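Local coordinates for protein mucus binding proteinn (Lactobacillus reuteri, PDB 4MT5) that probably helps the bacterium adhere to gastrointestinal mucus as a cell-wall-anchored surface protein, of which this chain is one repeat, Mub repeat V, at residues Y8-T13 / F70-T75; T92-D97 / V175-Y180; S107-T112 / K142-V147. All coordinates share one frame; numbering follows the deposited sequence.

Contact 1 of 3, residues Y8-T13 / F70-T75; sequences YVDDTT and FKHGMT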
loop_
_atom_site.group_PDB
_atom_site.type_symbol
_atom_site.label_atom_id
_atom_site.label_comp_id
_atom_site.label_asym_id
_atom_site.label_seq_id
_atom_site.Cartn_x
_atom_site.Cartn_y
_atom_site.Cartn_z
ATOM N N TYR A 8 28.880 9.089 2.366
ATOM C CA TYR A 8 27.755 8.179 2.194
ATOM C C TYR A 8 26.512 8.980 1.856
ATOM O O TYR A 8 26.063 9.794 2.663
ATOM C CB TYR A 8 27.492 7.395 3.481
ATOM C CG TYR A 8 28.629 6.531 3.962
ATOM C CD1 TYR A 8 28.644 5.169 3.709
ATOM C CD2 TYR A 8 29.692 7.080 4.682
ATOM C CE1 TYR A 8 29.701 4.367 4.160
ATOM C CE2 TYR A 8 30.749 6.292 5.131
ATOM C CZ TYR A 8 30.745 4.937 4.869
ATOM O OH TYR A 8 31.782 4.155 5.313
ATOM N N VAL A 9 25.941 8.719 0.683
ATOM C CA VAL A 9 24.843 9.516 0.146
ATOM C C VAL A 9 23.536 8.742 -0.034
ATOM O O VAL A 9 23.506 7.685 -0.630
ATOM C CB VAL A 9 25.235 10.089 -1.220
ATOM C CG1 VAL A 9 24.110 10.872 -1.786
ATOM C CG2 VAL A 9 26.450 10.956 -1.093
ATOM N N ASP A 10 22.452 9.299 0.480
ATOM C CA ASP A 10 21.101 8.809 0.210
ATOM C C ASP A 10 20.559 9.413 -1.090
ATOM O O ASP A 10 20.117 10.562 -1.109
ATOM C CB ASP A 10 20.180 9.155 1.395
ATOM C CG ASP A 10 18.716 8.889 1.106
ATOM O OD1 ASP A 10 18.414 8.163 0.130
ATOM O OD2 ASP A 10 17.860 9.402 1.868
ATOM N N ASP A 11 20.574 8.622 -2.161
ATOM C CA ASP A 11 20.187 9.103 -3.480
ATOM C C ASP A 11 18.726 9.486 -3.512
ATOM O O ASP A 11 18.336 10.359 -4.279
ATOM C CB ASP A 11 20.497 8.080 -4.581
ATOM C CG ASP A 11 22.014 7.925 -4.848
ATOM O OD1 ASP A 11 22.808 8.632 -4.184
ATOM O OD2 ASP A 11 22.416 7.112 -5.729
ATOM N N THR A 12 17.918 8.858 -2.664
ATOM C CA THR A 12 16.473 9.132 -2.646
ATOM C C THR A 12 16.155 10.591 -2.278
ATOM O O THR A 12 15.528 11.319 -3.059
ATOM C CB THR A 12 15.703 8.156 -1.710
ATOM O OG1 THR A 12 15.710 6.833 -2.262
ATOM C CG2 THR A 12 14.277 8.586 -1.553
ATOM N N THR A 13 16.600 11.016 -1.098
ATOM C CA THR A 13 16.397 12.392 -0.648
ATOM C C THR A 13 17.445 13.368 -1.195
ATOM O O THR A 13 17.168 14.557 -1.352
ATOM C CB THR A 13 16.414 12.497 0.882
ATOM O OG1 THR A 13 17.691 12.072 1.384
ATOM C CG2 THR A 13 15.309 11.656 1.497
ATOM N N PHE A 70 23.477 5.154 -1.678
ATOM C CA PHE A 70 22.398 4.277 -1.256
ATOM C C PHE A 70 21.108 4.786 -1.835
ATOM O O PHE A 70 21.044 5.940 -2.250
ATOM C CB PHE A 70 22.238 4.309 0.250
ATOM C CG PHE A 70 23.403 3.751 0.999
ATOM C CD1 PHE A 70 23.374 2.453 1.479
ATOM C CD2 PHE A 70 24.516 4.525 1.249
ATOM C CE1 PHE A 70 24.432 1.945 2.189
ATOM C CE2 PHE A 70 25.574 4.015 1.955
ATOM C CZ PHE A 70 25.534 2.725 2.423
ATOM N N LYS A 71 20.088 3.927 -1.863
ATOM C CA LYS A 71 18.701 4.355 -2.110
ATOM C C LYS A 71 17.811 3.728 -1.054
ATOM O O LYS A 71 18.221 2.788 -0.370
ATOM C CB LYS A 71 18.210 3.955 -3.499
ATOM C CG LYS A 71 18.240 2.454 -3.748
ATOM C CD LYS A 71 17.653 2.101 -5.105
ATOM C CE LYS A 71 18.170 0.746 -5.606
ATOM N NZ LYS A 71 17.640 0.493 -6.984
ATOM N N HIS A 72 16.600 4.251 -0.909
ATOM C CA HIS A 72 15.653 3.694 0.054
ATOM C C HIS A 72 15.173 2.310 -0.361
ATOM O O HIS A 72 14.890 2.057 -1.531
ATOM C CB HIS A 72 14.448 4.614 0.226
ATOM C CG HIS A 72 14.732 5.838 1.038
ATOM N ND1 HIS A 72 13.732 6.649 1.538
ATOM C CD2 HIS A 72 15.899 6.389 1.444
ATOM C CE1 HIS A 72 14.273 7.645 2.215
ATOM N NE2 HIS A 72 15.587 7.513 2.171
ATOM N N GLY A 73 15.083 1.415 0.614
ATOM C CA GLY A 73 14.524 0.103 0.374
ATOM C C GLY A 73 13.034 0.199 0.169
ATOM O O GLY A 73 12.358 1.014 0.792
ATOM N N MET A 74 12.508 -0.628 -0.720
ATOM C CA MET A 74 11.061 -0.677 -0.921
ATOM C C MET A 74 10.496 -2.062 -0.616
ATOM O O MET A 74 11.061 -3.091 -1.021
ATOM C CB MET A 74 10.684 -0.249 -2.342
ATOM C CG MET A 74 11.063 1.191 -2.692
ATOM S SD MET A 74 10.247 2.471 -1.702
ATOM C CE MET A 74 11.002 3.941 -2.400
ATOM N N THR A 75 9.392 -2.077 0.119
ATOM C CA THR A 75 8.688 -3.314 0.411
ATOM C C THR A 75 7.321 -3.304 -0.241
ATOM O O THR A 75 6.500 -2.429 0.030
ATOM C CB THR A 75 8.496 -3.516 1.912
ATOM O OG1 THR A 75 9.750 -3.859 2.516
ATOM C CG2 THR A 75 7.511 -4.639 2.156
#

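Contact 2 of 3, residues T92-D97 / V175-Y180; sequences TIHYVD and VKTVVY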
loop_
_atom_site.group_PDB
_atom_site.type_symbol
_atom_site.label_atom_id
_atom_site.label_comp_id
_atom_site.label_asym_id
_atom_site.label_seq_id
_atom_site.Cartn_x
_atom_site.Cartn_y
_atom_site.Cartn_z
ATOM N N THR A 92 -28.056 -4.662 1.696
ATOM C CA THR A 92 -29.066 -5.427 2.410
ATOM C C THR A 92 -30.479 -5.016 2.000
ATOM O O THR A 92 -30.833 -3.828 2.018
ATOM C CB THR A 92 -28.910 -5.275 3.936
ATOM O OG1 THR A 92 -27.581 -5.651 4.326
ATOM C CG2 THR A 92 -29.907 -6.156 4.662
ATOM N N ILE A 93 -31.275 -6.009 1.615
ATOM C CA ILE A 93 -32.688 -5.791 1.344
ATOM C C ILE A 93 -33.530 -6.390 2.457
ATOM O O ILE A 93 -33.419 -7.577 2.747
ATOM C CB ILE A 93 -33.122 -6.436 0.026
ATOM C CG1 ILE A 93 -32.216 -5.978 -1.107
ATOM C CG2 ILE A 93 -34.546 -6.028 -0.292
ATOM C CD1 ILE A 93 -32.210 -4.470 -1.264
ATOM N N HIS A 94 -34.358 -5.560 3.085
ATOM C CA HIS A 94 -35.346 -6.038 4.059
ATOM C C HIS A 94 -36.731 -6.192 3.410
ATOM O O HIS A 94 -37.193 -5.308 2.683
ATOM C CB HIS A 94 -35.440 -5.099 5.272
ATOM C CG HIS A 94 -34.169 -4.987 6.060
ATOM N ND1 HIS A 94 -33.552 -6.077 6.635
ATOM C CD2 HIS A 94 -33.408 -3.910 6.377
ATOM C CE1 HIS A 94 -32.461 -5.677 7.267
ATOM N NE2 HIS A 94 -32.348 -4.367 7.121
ATOM N N TYR A 95 -37.383 -7.317 3.675
ATOM C CA TYR A 95 -38.732 -7.547 3.177
ATOM C C TYR A 95 -39.743 -7.621 4.339
ATOM O O TYR A 95 -39.768 -8.599 5.084
ATOM C CB TYR A 95 -38.776 -8.834 2.341
ATOM C CG TYR A 95 -37.819 -8.876 1.159
ATOM C CD1 TYR A 95 -38.099 -8.191 -0.018
ATOM C CD2 TYR A 95 -36.644 -9.623 1.215
ATOM C CE1 TYR A 95 -37.227 -8.241 -1.107
ATOM C CE2 TYR A 95 -35.765 -9.679 0.132
ATOM C CZ TYR A 95 -36.064 -8.986 -1.025
ATOM O OH TYR A 95 -35.197 -9.039 -2.095
ATOM N N VAL A 96 -40.582 -6.596 4.489
ATOM C CA VAL A 96 -41.493 -6.518 5.638
ATOM C C VAL A 96 -42.973 -6.379 5.273
ATOM O O VAL A 96 -43.370 -6.663 4.145
ATOM C CB VAL A 96 -41.110 -5.357 6.574
ATOM C CG1 VAL A 96 -39.730 -5.583 7.151
ATOM C CG2 VAL A 96 -41.164 -4.034 5.831
ATOM N N ASP A 97 -43.781 -5.952 6.247
ATOM C CA ASP A 97 -45.200 -5.620 6.026
ATOM C C ASP A 97 -45.612 -4.280 6.665
ATOM O O ASP A 97 -44.781 -3.393 6.861
ATOM C CB ASP A 97 -46.120 -6.761 6.487
ATOM C CG ASP A 97 -46.012 -7.057 7.984
ATOM O OD1 ASP A 97 -45.798 -6.119 8.788
ATOM O OD2 ASP A 97 -46.166 -8.242 8.359
ATOM N N VAL A 175 -28.703 0.004 2.380
ATOM C CA VAL A 175 -29.839 -0.529 3.121
ATOM C C VAL A 175 -31.148 -0.053 2.501
ATOM O O VAL A 175 -31.461 1.144 2.481
ATOM C CB VAL A 175 -29.796 -0.151 4.611
ATOM C CG1 VAL A 175 -30.620 -1.145 5.424
ATOM C CG2 VAL A 175 -28.358 -0.121 5.111
ATOM N N LYS A 176 -31.900 -1.014 1.987
ATOM C CA LYS A 176 -33.119 -0.742 1.251
ATOM C C LYS A 176 -34.194 -1.696 1.754
ATOM O O LYS A 176 -33.967 -2.907 1.856
ATOM C CB LYS A 176 -32.880 -0.967 -0.240
ATOM C CG LYS A 176 -33.152 0.225 -1.127
ATOM C CD LYS A 176 -32.349 1.444 -0.747
ATOM C CE LYS A 176 -32.427 2.468 -1.882
ATOM N NZ LYS A 176 -31.917 3.828 -1.526
ATOM N N THR A 177 -35.370 -1.146 2.054
ATOM C CA THR A 177 -36.476 -1.916 2.619
ATOM C C THR A 177 -37.660 -2.055 1.653
ATOM O O THR A 177 -38.104 -1.070 1.063
ATOM C CB THR A 177 -36.948 -1.268 3.927
ATOM O OG1 THR A 177 -35.835 -1.176 4.829
ATOM C CG2 THR A 177 -38.047 -2.088 4.564
ATOM N N VAL A 178 -38.155 -3.283 1.486
ATOM C CA VAL A 178 -39.350 -3.538 0.678
ATOM C C VAL A 178 -40.564 -3.861 1.561
ATOM O O VAL A 178 -40.505 -4.767 2.398
ATOM C CB VAL A 178 -39.143 -4.714 -0.293
ATOM C CG1 VAL A 178 -40.216 -4.711 -1.368
ATOM C CG2 VAL A 178 -37.794 -4.635 -0.923
ATOM N N VAL A 179 -41.661 -3.125 1.368
ATOM C CA VAL A 179 -42.876 -3.326 2.167
ATOM C C VAL A 179 -43.984 -3.994 1.359
ATOM O O VAL A 179 -44.375 -3.514 0.296
ATOM C CB VAL A 179 -43.421 -2.011 2.765
ATOM C CG1 VAL A 179 -44.593 -2.304 3.671
ATOM C CG2 VAL A 179 -42.346 -1.285 3.540
ATOM N N TYR A 180 -44.482 -5.106 1.884
ATOM C CA TYR A 180 -45.549 -5.859 1.244
ATOM C C TYR A 180 -46.918 -5.450 1.788
ATOM O O TYR A 180 -47.151 -5.493 3.001
ATOM C CB TYR A 180 -45.330 -7.356 1.460
ATOM C CG TYR A 180 -44.328 -7.983 0.511
ATOM C CD1 TYR A 180 -44.752 -8.796 -0.543
ATOM C CD2 TYR A 180 -42.960 -7.769 0.669
ATOM C CE1 TYR A 180 -43.843 -9.376 -1.412
ATOM C CE2 TYR A 180 -42.037 -8.344 -0.203
ATOM C CZ TYR A 180 -42.486 -9.146 -1.239
ATOM O OH TYR A 180 -41.583 -9.719 -2.104
#

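Contact 3 of 3, residues S107-T112 / K142-V147; sequences STTAVT and KTFAAV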
loop_
_atom_site.group_PDB
_atom_site.type_symbol
_atom_site.label_atom_id
_atom_site.label_comp_id
_atom_site.label_asym_id
_atom_site.label_seq_id
_atom_site.Cartn_x
_atom_site.Cartn_y
_atom_site.Cartn_z
ATOM N N SER A 107 -32.163 -10.270 1.483
ATOM C CA SER A 107 -31.180 -10.434 0.427
ATOM C C SER A 107 -29.945 -9.661 0.844
ATOM O O SER A 107 -30.015 -8.465 1.162
ATOM C CB SER A 107 -31.682 -9.900 -0.912
ATOM O OG SER A 107 -30.647 -9.939 -1.887
ATOM N N THR A 108 -28.816 -10.350 0.854
ATOM C CA THR A 108 -27.569 -9.709 1.223
ATOM C C THR A 108 -26.461 -10.076 0.229
ATOM O O THR A 108 -26.238 -11.249 -0.092
ATOM C CB THR A 108 -27.213 -9.985 2.717
ATOM O OG1 THR A 108 -26.494 -8.871 3.253
ATOM C CG2 THR A 108 -26.412 -11.279 2.910
ATOM N N THR A 109 -25.809 -9.053 -0.312
ATOM C CA THR A 109 -24.709 -9.269 -1.249
ATOM C C THR A 109 -23.518 -8.362 -0.904
ATOM O O THR A 109 -23.684 -7.170 -0.648
ATOM C CB THR A 109 -25.172 -9.066 -2.713
ATOM O OG1 THR A 109 -25.673 -7.735 -2.876
ATOM C CG2 THR A 109 -26.286 -10.053 -3.068
ATOM N N ALA A 110 -22.321 -8.931 -0.880
ATOM C CA ALA A 110 -21.147 -8.174 -0.471
ATOM C C ALA A 110 -20.134 -8.025 -1.603
ATOM O O ALA A 110 -20.001 -8.911 -2.453
ATOM C CB ALA A 110 -20.495 -8.839 0.728
ATOM N N VAL A 111 -19.425 -6.900 -1.618
ATOM C CA VAL A 111 -18.255 -6.757 -2.481
ATOM C C VAL A 111 -17.070 -6.266 -1.659
ATOM O O VAL A 111 -17.190 -5.317 -0.892
ATOM C CB VAL A 111 -18.508 -5.838 -3.704
ATOM C CG1 VAL A 111 -18.996 -4.485 -3.267
ATOM C CG2 VAL A 111 -17.251 -5.703 -4.543
ATOM N N THR A 112 -15.937 -6.951 -1.797
ATOM C CA THR A 112 -14.711 -6.566 -1.114
ATOM C C THR A 112 -13.700 -6.044 -2.122
ATOM O O THR A 112 -13.325 -6.758 -3.055
ATOM C CB THR A 112 -14.082 -7.750 -0.346
ATOM O OG1 THR A 112 -14.938 -8.135 0.734
ATOM C CG2 THR A 112 -12.729 -7.368 0.226
ATOM N N LYS A 142 -18.069 -1.580 -8.920
ATOM C CA LYS A 142 -18.785 -2.827 -9.121
ATOM C C LYS A 142 -20.247 -2.443 -9.103
ATOM O O LYS A 142 -20.656 -1.584 -8.323
ATOM C CB LYS A 142 -18.432 -3.834 -8.009
ATOM C CG LYS A 142 -19.294 -5.087 -7.934
ATOM C CD LYS A 142 -19.288 -5.883 -9.238
ATOM C CE LYS A 142 -20.013 -7.227 -9.060
ATOM N NZ LYS A 142 -21.278 -7.076 -8.252
ATOM N N THR A 143 -21.030 -3.014 -10.004
ATOM C CA THR A 143 -22.455 -2.744 -9.978
ATOM C C THR A 143 -23.138 -3.915 -9.297
ATOM O O THR A 143 -22.819 -5.078 -9.557
ATOM C CB THR A 143 -23.046 -2.525 -11.380
ATOM O OG1 THR A 143 -22.934 -3.732 -12.143
ATOM C CG2 THR A 143 -22.329 -1.389 -12.097
ATOM N N PHE A 144 -24.054 -3.602 -8.391
ATOM C CA PHE A 144 -24.847 -4.642 -7.782
ATOM C C PHE A 144 -25.951 -5.007 -8.752
ATOM O O PHE A 144 -26.620 -4.120 -9.295
ATOM C CB PHE A 144 -25.435 -4.160 -6.468
ATOM C CG PHE A 144 -24.492 -4.264 -5.317
ATOM C CD1 PHE A 144 -23.956 -5.495 -4.953
ATOM C CD2 PHE A 144 -24.145 -3.140 -4.584
ATOM C CE1 PHE A 144 -23.084 -5.604 -3.880
ATOM C CE2 PHE A 144 -23.276 -3.237 -3.508
ATOM C CZ PHE A 144 -22.742 -4.474 -3.156
ATOM N N ALA A 145 -26.127 -6.304 -8.989
ATOM C CA ALA A 145 -27.232 -6.760 -9.817
ATOM C C ALA A 145 -28.526 -6.307 -9.155
ATOM O O ALA A 145 -28.677 -6.443 -7.939
ATOM C CB ALA A 145 -27.204 -8.269 -9.957
ATOM N N ALA A 146 -29.437 -5.731 -9.937
ATOM C CA ALA A 146 -30.763 -5.405 -9.427
ATOM C C ALA A 146 -31.414 -6.676 -8.874
ATOM O O ALA A 146 -31.282 -7.757 -9.458
ATOM C CB ALA A 146 -31.618 -4.789 -10.522
ATOM N N VAL A 147 -32.082 -6.556 -7.730
ATOM C CA VAL A 147 -32.745 -7.713 -7.115
ATOM C C VAL A 147 -34.274 -7.645 -7.210
ATOM O O VAL A 147 -34.904 -6.656 -6.798
ATOM C CB VAL A 147 -32.308 -7.957 -5.639
ATOM C CG1 VAL A 147 -33.287 -8.881 -4.932
ATOM C CG2 VAL A 147 -30.910 -8.544 -5.584
HETATM O O HOH W 1 -27.441 -6.970 -5.786
#

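Contact 1 of 3, residues Y8-T13 / F70-T75
An Asx turn at the end of strand 2-10 meets the parallel strand 65-77 here, and a histidine-carboxylate pair joins them. Asp10 OD1 accepts from the backbone N-H of Thr12 at 2.9 Å, from above the carboxylate plane, so the chain turns off just where the strand stops. With CG anti to the backbone N (chi1 171°), the same carboxylate reaches His72, whose NE2 donates to Asp10 OD2 over 3.0 Å. That bond is bent, because OD2 lies 27° out of the ring plane. Thr13 OG1 donates to OD2 as well, 2.7 Å away. Thr12 covers one face of the imidazole: its CG2 stands over the ring centre, 3.7 Å from the centroid of His72, a CH-pi contact. Its OG1, beside the backbone N, instead accepts from the backbone N-H of His72 in a nearly straight bond. A beta-branched threonine suits the spot, offering a methyl to the ring and a hydroxyl to the strand. In the backbone, Phe70 N donates to Val9 O and Asp11 N to Phe70 O, both at 2.7 Å, the last rungs of the pairing between the first and last strands of the domain, the parallel pair central to a ubiquitin-like beta-grasp. Tyr8 and Phe70 run alongside each other in the same direction and meet edge to edge, Tyr8 CD1 to Phe70 CE2 at 3.7 Å; the Tyr8 hydroxyl goes on to Tyr32. On its other nitrogen His72 is bonded to Asp120, so two carboxylates flank the ring and would probably favour its charged form, while Tyr46 meets it at a steep ring angle.

Contact 2 of 3, residues T92-D97 / V175-Y180
Five backbone hydrogen bonds carry the pairing of 92-97 with 175-180, shuttling between the strands as parallel chains require. Lys176 N donates to Thr92 O, His94 N to Lys176 O, Val178 N to His94 O, Val96 N to Val178 O and Tyr180 N to Val96 O. Most run close to straight, such as Val96 N to Val178 O at 2.8 Å; the last meets Val96 O from above the carbonyl plane.

Apolar packing occupies the face of Ile93, Tyr95 and Val178, all buried. Val178 CG2, beside the backbone N, touches Ile93 CG2 at 3.6 Å, and Val178 CB lies equally far from Tyr95 CD1. Ile93 CG2 also sits over one face of the Tyr95 ring, offset toward its rim. Tyr95 CD1 meets the Tyr180 ring at its edge, 3.9 Å from CE2, and the Tyr180 hydroxyl is hydrogen-bonded to Pro150 O. Branched methyls fill the room beside the rings; Lys176 adds its CB against Ile93 CD1.

On the other face Val96 CG2 packs on Val179 CG2, whereas Thr177 OG1 lies at the edge of the His94 ring. The first and last strands of the Muc B2-like domain thus lie parallel and adjacent, as in a beta-grasp.

Contact 3 of 3, residues S107-T112 / K142-V147
Phe144 and Thr109 pass one another head to tail, and around that pair two strands face one another rather than joining edge to edge. Strand 107-112 and the strand beginning at Lys142 run antiparallel, 178° apart, with axes 9.1 Å distant over residues 142-144. A long, flat phenylalanine suits that gap: Phe144 CG stands anti to its carbonyl carbon (chi1 -83°), and the ring tip turns in toward 107-112. Its CE1 comes within 3.5 Å of Thr109 OG1, which takes the crowded place between backbone N and carbonyl carbon. Farther along, Val111 crosses the ring obliquely: CG1 reaches Phe144 CZ at 3.7 Å. The second branch, CG2, anti to the backbone N, rests on the chain of Lys142, 4.0 Å from its CG. Lys142 lends only its methylenes here; bends at chi2 and chi4 bring NZ back to Thr143 O, 2.8 Å away, leaving an apolar stem against the valine. At the far end Ser107 OG faces Val147 CG2 at 4.0 Å, a small residue opposite a branched one. A water sits between the segments, donating to Ala145 O and accepting a weak bond of 3.5 Å from Thr109 OG1. The second strand pairs with 161-167, whose Val167 also touches Val111 and Phe144. Between these two segments direct contact is packing and the polar link a weak water bridge; hydrophobic burial belongs to Val111, Phe144 and the Lys142 stem.

Contacts 2 and 3 lie in the Muc B2-like domain with centres about 15 Å apart; contact 1 belongs to the mucin-binding domain, its centre about 57 Å from that of contact 2. Contacts 1 and 2 are parallel strand pairs in the same large sheet: backbone bonds dominate contact 2, while contact 1 splits them evenly with side-chain bonds. Contact 3 sets a separate two-stranded sheet against the large one and relies on packing. Each is partly buried, the buried part being Phe70 and His72 in contact 1, Ile93, Tyr95 and Val178 in contact 2, Val111 and Phe144 in contact 3. Ile93 N probably bonds to Ser107 O, and, across the layers, the Tyr95 hydroxyl packs on Val147.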